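Local coordinates for protein transcriptional regulator, AsnC family (Agrobacterium tumefaciens str. C58, PDB 3I4P) that probably regulates transcription by binding specific DNA sequences through a winged helix-turn-helix domain joined to a calcium-binding Lrp/AsnC-type domain, at residues K62-V67 with A135-Q140; V67-A72 with Y104-V109. All blocks are in the same frame, centred on the assembly; numbering follows the deposited sequence.

Contact 1 (K62-V67 with A135-Q140)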
# COMPACT_ATOMS: atom_id res chain seq x y z
N LYS A 62 -4.53 -30.20 -0.63
CA LYS A 62 -3.87 -29.69 -1.85
C LYS A 62 -3.78 -28.18 -1.96
O LYS A 62 -3.06 -27.68 -2.83
CB LYS A 62 -4.56 -30.23 -3.13
CG LYS A 62 -5.90 -29.59 -3.47
CD LYS A 62 -6.74 -30.39 -4.51
CE LYS A 62 -8.17 -29.77 -4.71
NZ LYS A 62 -9.16 -29.92 -3.53
N VAL A 63 -4.52 -27.44 -1.13
CA VAL A 63 -4.48 -25.96 -1.18
C VAL A 63 -3.51 -25.46 -0.09
O VAL A 63 -3.54 -25.92 1.05
CB VAL A 63 -5.88 -25.31 -1.03
CG1 VAL A 63 -5.75 -23.76 -0.87
CG2 VAL A 63 -6.79 -25.69 -2.22
N THR A 64 -2.62 -24.56 -0.49
CA THR A 64 -1.76 -23.81 0.41
C THR A 64 -2.26 -22.36 0.50
O THR A 64 -2.52 -21.70 -0.50
CB THR A 64 -0.28 -23.78 -0.09
OG1 THR A 64 0.25 -25.11 -0.08
CG2 THR A 64 0.57 -22.92 0.79
N VAL A 65 -2.36 -21.86 1.72
CA VAL A 65 -2.74 -20.50 2.01
C VAL A 65 -1.60 -19.91 2.84
O VAL A 65 -1.14 -20.53 3.79
CB VAL A 65 -4.01 -20.49 2.87
CG1 VAL A 65 -4.52 -19.06 3.00
CG2 VAL A 65 -5.03 -21.44 2.28
N PHE A 66 -1.16 -18.73 2.48
CA PHE A 66 -0.18 -17.99 3.27
C PHE A 66 -0.92 -16.92 4.04
O PHE A 66 -1.53 -16.02 3.44
CB PHE A 66 0.93 -17.37 2.39
CG PHE A 66 1.99 -18.35 2.04
CD1 PHE A 66 3.03 -18.60 2.91
CD2 PHE A 66 1.89 -19.10 0.87
CE1 PHE A 66 4.02 -19.55 2.60
CE2 PHE A 66 2.84 -20.03 0.56
CZ PHE A 66 3.92 -20.26 1.43
N VAL A 67 -0.89 -17.04 5.36
CA VAL A 67 -1.67 -16.17 6.20
C VAL A 67 -0.73 -15.16 6.83
O VAL A 67 0.16 -15.53 7.58
CB VAL A 67 -2.46 -16.97 7.28
CG1 VAL A 67 -3.46 -16.09 7.93
CG2 VAL A 67 -3.12 -18.20 6.67
N ALA A 135 -3.54 -15.21 1.59
CA ALA A 135 -3.24 -15.31 0.15
C ALA A 135 -3.12 -16.81 -0.24
O ALA A 135 -2.29 -17.55 0.32
CB ALA A 135 -1.93 -14.59 -0.19
N PHE A 136 -3.92 -17.23 -1.20
CA PHE A 136 -3.96 -18.61 -1.70
C PHE A 136 -2.97 -18.82 -2.82
O PHE A 136 -2.95 -18.06 -3.80
CB PHE A 136 -5.37 -18.95 -2.24
CG PHE A 136 -6.44 -18.96 -1.16
CD1 PHE A 136 -6.84 -20.14 -0.57
CD2 PHE A 136 -7.05 -17.77 -0.74
CE1 PHE A 136 -7.83 -20.14 0.43
CE2 PHE A 136 -8.01 -17.76 0.25
CZ PHE A 136 -8.40 -18.95 0.85
N ALA A 137 -2.17 -19.87 -2.67
CA ALA A 137 -1.30 -20.37 -3.72
C ALA A 137 -2.14 -20.96 -4.87
O ALA A 137 -3.10 -21.69 -4.62
CB ALA A 137 -0.34 -21.43 -3.14
N MSE A 138 -1.76 -20.65 -6.11
CA MSE A 138 -2.31 -21.29 -7.32
C MSE A 138 -1.60 -22.58 -7.66
O MSE A 138 -2.20 -23.46 -8.25
CB MSE A 138 -2.18 -20.37 -8.53
CG MSE A 138 -3.02 -19.09 -8.42
SE MSE A 138 -4.90 -19.54 -8.31
CE MSE A 138 -5.01 -19.52 -6.38
N GLU A 139 -0.31 -22.69 -7.33
CA GLU A 139 0.47 -23.87 -7.63
C GLU A 139 1.65 -23.95 -6.69
O GLU A 139 2.26 -22.94 -6.38
CB GLU A 139 0.96 -23.86 -9.10
CG GLU A 139 1.77 -25.11 -9.49
CD GLU A 139 2.28 -25.10 -10.94
OE1 GLU A 139 2.06 -24.10 -11.68
OE2 GLU A 139 2.94 -26.10 -11.34
N GLN A 140 1.97 -25.16 -6.23
CA GLN A 140 3.25 -25.45 -5.60
C GLN A 140 4.25 -25.94 -6.66
O GLN A 140 4.21 -27.10 -7.07
CB GLN A 140 3.06 -26.49 -4.52
CG GLN A 140 4.24 -26.74 -3.62
CD GLN A 140 3.88 -27.84 -2.59
OE1 GLN A 140 3.75 -29.02 -2.96
NE2 GLN A 140 3.72 -27.45 -1.31
O HOH W 1 -2.66 -24.24 -3.47

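Contact 2 (V67-A72 with Y104-V109)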
# COMPACT_ATOMS: atom_id res chain seq x y z
N VAL A 67 -0.89 -17.04 5.36
CA VAL A 67 -1.67 -16.17 6.20
C VAL A 67 -0.73 -15.16 6.83
O VAL A 67 0.16 -15.53 7.58
CB VAL A 67 -2.46 -16.97 7.28
CG1 VAL A 67 -3.46 -16.09 7.93
CG2 VAL A 67 -3.12 -18.20 6.67
N SER A 68 -0.91 -13.88 6.49
CA SER A 68 -0.16 -12.77 7.09
C SER A 68 -0.88 -12.10 8.28
O SER A 68 -1.99 -11.57 8.13
CB SER A 68 0.08 -11.69 6.03
OG SER A 68 0.84 -12.19 4.94
N ILE A 69 -0.24 -12.11 9.46
CA ILE A 69 -0.85 -11.63 10.70
C ILE A 69 -0.12 -10.39 11.20
O ILE A 69 1.13 -10.30 11.13
CB ILE A 69 -0.88 -12.72 11.85
CG1 ILE A 69 -1.74 -13.92 11.41
CG2 ILE A 69 -1.48 -12.16 13.19
CD1 ILE A 69 -1.75 -15.12 12.41
N ARG A 70 -0.92 -9.43 11.64
CA ARG A 70 -0.46 -8.30 12.45
C ARG A 70 -1.17 -8.36 13.80
O ARG A 70 -2.38 -8.62 13.89
CB ARG A 70 -0.72 -6.96 11.79
CG ARG A 70 -0.02 -6.80 10.49
CD ARG A 70 -0.19 -5.40 9.95
NE ARG A 70 0.08 -5.39 8.52
N THR A 71 -0.37 -8.11 14.83
CA THR A 71 -0.76 -8.18 16.21
C THR A 71 -0.76 -6.73 16.75
O THR A 71 -0.25 -5.80 16.10
CB THR A 71 0.24 -9.11 16.97
OG1 THR A 71 0.09 -10.48 16.53
CG2 THR A 71 0.05 -9.05 18.47
N ALA A 72 -1.41 -6.54 17.90
CA ALA A 72 -1.30 -5.31 18.65
C ALA A 72 -0.00 -5.40 19.46
O ALA A 72 0.69 -6.42 19.42
CB ALA A 72 -2.51 -5.18 19.59
N TYR A 104 3.61 -11.85 11.66
CA TYR A 104 3.74 -13.28 11.51
C TYR A 104 3.30 -13.75 10.13
O TYR A 104 2.42 -13.16 9.50
CB TYR A 104 2.95 -14.01 12.60
CG TYR A 104 3.40 -13.72 14.04
CD1 TYR A 104 4.24 -14.61 14.73
CD2 TYR A 104 2.99 -12.58 14.71
CE1 TYR A 104 4.64 -14.37 16.03
CE2 TYR A 104 3.39 -12.33 16.02
CZ TYR A 104 4.21 -13.23 16.68
OH TYR A 104 4.61 -13.00 17.99
N LEU A 105 3.96 -14.79 9.65
CA LEU A 105 3.58 -15.45 8.41
C LEU A 105 3.35 -16.94 8.69
O LEU A 105 4.24 -17.64 9.22
CB LEU A 105 4.61 -15.23 7.30
CG LEU A 105 4.26 -15.77 5.89
CD1 LEU A 105 2.98 -15.13 5.31
CD2 LEU A 105 5.45 -15.60 4.91
N LEU A 106 2.15 -17.41 8.34
CA LEU A 106 1.81 -18.84 8.43
C LEU A 106 1.64 -19.42 7.03
O LEU A 106 1.15 -18.74 6.13
CB LEU A 106 0.51 -19.10 9.20
CG LEU A 106 0.24 -18.71 10.65
CD1 LEU A 106 0.63 -17.29 11.00
CD2 LEU A 106 -1.30 -18.94 10.93
N ARG A 107 2.06 -20.67 6.87
CA ARG A 107 1.64 -21.51 5.75
C ARG A 107 0.67 -22.57 6.24
O ARG A 107 0.98 -23.33 7.17
CB ARG A 107 2.80 -22.23 5.09
CG ARG A 107 2.39 -22.90 3.81
CD ARG A 107 3.56 -23.32 2.92
NE ARG A 107 4.13 -24.59 3.33
CZ ARG A 107 3.71 -25.82 3.00
NH1 ARG A 107 4.36 -26.87 3.47
NH2 ARG A 107 2.66 -26.03 2.24
N VAL A 108 -0.50 -22.59 5.60
CA VAL A 108 -1.63 -23.43 6.01
C VAL A 108 -1.98 -24.31 4.83
O VAL A 108 -1.96 -23.86 3.68
CB VAL A 108 -2.88 -22.53 6.43
CG1 VAL A 108 -4.19 -23.37 6.59
CG2 VAL A 108 -2.55 -21.71 7.71
N VAL A 109 -2.27 -25.58 5.10
CA VAL A 109 -2.74 -26.52 4.06
C VAL A 109 -4.15 -27.09 4.42
O VAL A 109 -4.44 -27.44 5.58
CB VAL A 109 -1.67 -27.64 3.76
CG1 VAL A 109 -0.32 -27.00 3.25
CG2 VAL A 109 -1.43 -28.47 4.98

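Contact 1 (K62-V67 with A135-Q140)
A135 and F66 form an antiparallel hydrogen-bonded pair at the start of this contact, which joins the first and last strands of the ferredoxin-like sheet of the Lrp/AsnC domain. F66 N gives a nearly straight bond to A135 O (2.7 Å, 172°), and A135 N returns one to F66 O. The small methyl of A135 shares its sheet face with the F66 ring, which meets Y96 of the second subunit edge-to-face. F136 turns to the other face beside V65. The branching of V65 puts both its methyls on the F136 ring: V65 CG1 sits over the ring centre, 4.3 Å from the centroid, a CH-pi contact, while V65 CG2 touches F136 CE1 at 3.6 Å. V63 CG1, anti to its backbone N (chi1 171°), reaches the edge of the F136 ring at F136 CD1. A137 N bonds to T64 O, and A137 CB, a lone methyl, lies 3.9 Å from T64 CB. Here the strands part, and a water accepts from T64 N and donates to A137 O. A137, E139 and Q140 pair with an antiparallel strand of the second subunit, another copy of the protein. Q140 NE2 hydrogen-bonds Y96 OH of that subunit and lies 4.4 Å from T64 OG1.

Contact 2 (V67-A72 with Y104-V109)
L106 and V67 are an antiparallel hydrogen-bonded pair: V67 N donates to L106 O, and L106 N donates to V67 O at 2.8 Å. Followed outward, L106 CB lies 4.1 Å from V67 CB and also close to V67 O. CG stands anti to the carbonyl carbon (chi1 -60°), and from it the two methyls spread beside I69. L106 CD1 makes the tight contact, 3.5 Å from I69 CD1, whereas L106 CD2 reaches the same methyl at 4.1 Å. The delta methyls of I69 and L106 thus span the diagonal between neighbouring pairs of the ladder. V67 CG2, beside its own backbone N, touches V108 CG2 at 3.7 Å across the next diagonal. I69 pairs with Y104, its N bonded almost straight to Y104 O (178°), and I69 CB and Y104 CB lie 4.1 Å apart. Beyond the strand, T71 OG1 approaches the Y104 ring obliquely, 3.8 Å from Y104 CE2; this hydroxyl is buried with no polar partner in the model. S68 and L105 face the other side, S68 OG meeting L105 CD1, and L105 packs on F66 of the second subunit. Helices 76-88 and 113-126 cover the face of V67, I69, Y104 and L106, giving the two-layer alpha/beta sandwich of the ferredoxin-like fold, with its first and third strands adjacent at the centre of the sheet.

Strand 63-70 is common to both contacts: contact 1 adds strand 131-143 along one edge of it, and contact 2 adds strand 104-110 along the other. Their centres lie 13 Å apart, and V67 ends segment 62-67 and begins segment 67-72. The ladder of contact 2 continues beside contact 1, where V65 O and V108 N are 2.8 Å apart, a probable hydrogen bond, and F66 CZ packs on R107 CD at 3.4 Å. V132, about 3 Å from V67 between nearest side-chain atoms, and D103, just before Y104, are calcium-binding positions of this protein, though none is bound to them in this chain; a bound calcium lies about 8 Å from the nearest V67 side-chain atom. Strand 131-143 meets the second subunit by backbone pairing, strand 104-110 by side-chain packing.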